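Long-range contact in tail fiber protein (Acinetobacter phage AM24, PDB 5W5P), which probably recognises and degrades the capsular polysaccharide of its Acinetobacter host, serving as the trimeric tailspike of the phage: residues F280-S285 / N307-D312. Residues are numbered along the deposited sequence; the frame is centred on the assembly and turned at random.
Sequences FNVTVS and NVIRCD
Val282 and Ile309 pair in parallel register on successive coils of the right-handed beta-helix that forms the body of the tailspike, one turn of the solenoid separating the two strands. Their axes run 4.8 Å apart. At the corner of the coil two successive amides are both used, Asn281 N bonding to Asn307 O at 2.8 Å and Val282 N to Val308 O; from Val282 onward the ladder is regular, with Arg310 N bonded to Val282 O and Val284 N to Arg310 O. The tight side faces the interior of the coil. There Val282 CG1 lies 4.0 Å from Ile309 CG1, the two branched side chains stacked side by side as in the aliphatic ladders of beta-helices, and Val296 and Leu325 extend the packing around Ile309.

On the face with Thr283 the contact is polar but still enclosed, with Tyr337 and Gly313 of the second subunit packing on Asn281 and Arg310. Arg310 bends at chi2 (85°), and its guanidinium reaches Asn281. NH2 of Arg310 donates to OD1 of Asn281, which lies close to the guanidinium plane; the bond is plausible, but its 2.5 Å length is doubtful and probably reflects coordinate error. NH1 adds a weak bond to the same oxygen. Amide and guanidinium planes are 70° apart. Val308 CG1 sits over the centre of one guanidinium face, while Ser259 holds ND2 of Asn281 and Gly335 of the second subunit takes a weak bond from NH1 of Arg310.

Looser are the partly exposed side chains of Phe280, Asn307 and Asp312. OD1 of Asn307 lies 3.6 Å from CE2 of Phe280, meeting the ring obliquely, and is bonded to Arg278. At the other end Asp312 N donates to Ser285 OG at 3.1 Å, and Ile334 N holds OD1 of Asp312. A water lies by Ser285 OG, too close to trust and with the bond direction open, and donates to Asp312 OD2 at 2.8 Å.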
loop_
_atom_site.group_PDB
_atom_site.type_symbol
_atom_site.label_atom_id
_atom_site.label_comp_id
_atom_site.label_asym_id
_atom_site.label_seq_id
_atom_site.Cartn_x
_atom_site.Cartn_y
_atom_site.Cartn_z
ATOM N N PHE A 280 7.747 17.318 2.344
ATOM C CA PHE A 280 8.647 16.355 1.716
ATOM C C PHE A 280 8.442 15.013 2.398
ATOM O O PHE A 280 8.561 14.921 3.623
ATOM C CB PHE A 280 10.119 16.776 1.837
ATOM C CG PHE A 280 10.436 18.116 1.234
ATOM C CD1 PHE A 280 10.268 19.284 1.973
ATOM C CD2 PHE A 280 10.935 18.213 -0.060
ATOM C CE1 PHE A 280 10.571 20.522 1.427
ATOM C CE2 PHE A 280 11.241 19.452 -0.611
ATOM C CZ PHE A 280 11.058 20.606 0.134
ATOM N N ASN A 281 8.138 13.980 1.617
ATOM C CA ASN A 281 8.090 12.601 2.098
ATOM C C ASN A 281 7.153 12.475 3.302
ATOM O O ASN A 281 7.555 12.206 4.430
ATOM C CB ASN A 281 9.503 12.112 2.427
ATOM C CG ASN A 281 9.524 10.682 2.917
ATOM O OD1 ASN A 281 8.897 9.798 2.330
ATOM N ND2 ASN A 281 10.247 10.446 4.010
ATOM N N VAL A 282 5.876 12.684 3.017
ATOM C CA VAL A 282 4.834 12.775 4.028
ATOM C C VAL A 282 3.982 11.516 3.945
ATOM O O VAL A 282 3.634 11.063 2.850
ATOM C CB VAL A 282 3.977 14.042 3.833
ATOM C CG1 VAL A 282 2.726 14.008 4.717
ATOM C CG2 VAL A 282 4.816 15.286 4.086
ATOM N N THR A 283 3.674 10.932 5.103
ATOM C CA THR A 283 2.847 9.733 5.180
ATOM C C THR A 283 1.779 9.935 6.242
ATOM O O THR A 283 2.096 10.284 7.384
ATOM C CB THR A 283 3.681 8.489 5.512
ATOM O OG1 THR A 283 4.815 8.419 4.636
ATOM C CG2 THR A 283 2.837 7.236 5.348
ATOM N N VAL A 284 0.515 9.738 5.859
ATOM C CA VAL A 284 -0.586 9.781 6.814
ATOM C C VAL A 284 -1.518 8.616 6.508
ATOM O O VAL A 284 -2.447 8.747 5.704
ATOM C CB VAL A 284 -1.327 11.133 6.764
ATOM C CG1 VAL A 284 -2.464 11.145 7.764
ATOM C CG2 VAL A 284 -0.366 12.299 7.021
ATOM N N SER A 285 -1.280 7.468 7.148
ATOM C CA SER A 285 -1.944 6.225 6.781
ATOM C C SER A 285 -2.480 5.493 8.006
ATOM O O SER A 285 -1.876 5.520 9.083
ATOM C CB SER A 285 -0.991 5.297 6.019
ATOM O OG SER A 285 -0.555 5.886 4.809
ATOM N N ASN A 307 6.337 17.022 -2.159
ATOM C CA ASN A 307 7.204 16.042 -2.808
ATOM C C ASN A 307 6.913 14.689 -2.168
ATOM O O ASN A 307 7.475 14.357 -1.121
ATOM C CB ASN A 307 8.674 16.424 -2.662
ATOM C CG ASN A 307 9.098 17.518 -3.634
ATOM O OD1 ASN A 307 8.988 18.709 -3.339
ATOM N ND2 ASN A 307 9.577 17.112 -4.806
ATOM N N VAL A 308 6.029 13.917 -2.807
ATOM C CA VAL A 308 5.554 12.612 -2.341
ATOM C C VAL A 308 4.685 12.751 -1.097
ATOM O O VAL A 308 5.132 13.235 -0.051
ATOM C CB VAL A 308 6.712 11.631 -2.070
ATOM C CG1 VAL A 308 6.167 10.256 -1.690
ATOM C CG2 VAL A 308 7.602 11.529 -3.278
ATOM N N ILE A 309 3.432 12.319 -1.210
ATOM C CA ILE A 309 2.557 12.118 -0.062
ATOM C C ILE A 309 1.810 10.811 -0.280
ATOM O O ILE A 309 1.426 10.483 -1.408
ATOM C CB ILE A 309 1.584 13.301 0.146
ATOM C CG1 ILE A 309 0.697 13.068 1.374
ATOM C CG2 ILE A 309 0.726 13.538 -1.088
ATOM C CD1 ILE A 309 -0.101 14.274 1.789
ATOM N N ARG A 310 1.638 10.044 0.792
ATOM C CA ARG A 310 0.824 8.838 0.758
ATOM C C ARG A 310 -0.199 8.945 1.874
ATOM O O ARG A 310 0.158 9.269 3.012
ATOM C CB ARG A 310 1.661 7.561 0.933
ATOM C CG ARG A 310 2.960 7.533 0.151
ATOM C CD ARG A 310 4.081 8.235 0.907
ATOM N NE ARG A 310 5.389 7.720 0.520
ATOM C CZ ARG A 310 6.541 8.305 0.830
ATOM N NH1 ARG A 310 7.687 7.775 0.424
ATOM N NH2 ARG A 310 6.546 9.423 1.541
ATOM N N CYS A 311 -1.464 8.695 1.547
ATOM C CA CYS A 311 -2.544 8.664 2.530
ATOM C C CYS A 311 -3.359 7.403 2.260
ATOM O O CYS A 311 -4.217 7.395 1.372
ATOM C CB CYS A 311 -3.405 9.922 2.449
ATOM S SG CYS A 311 -2.497 11.483 2.689
ATOM N N ASP A 312 -3.091 6.343 3.024
ATOM C CA ASP A 312 -3.655 5.026 2.758
ATOM C C ASP A 312 -4.435 4.505 3.960
ATOM O O ASP A 312 -4.045 4.721 5.111
ATOM C CB ASP A 312 -2.553 4.026 2.388
ATOM C CG ASP A 312 -1.694 4.504 1.229
ATOM O OD1 ASP A 312 -2.200 5.279 0.389
ATOM O OD2 ASP A 312 -0.512 4.098 1.154
HETATM O O HOH W 1 1.015 4.600 3.463
#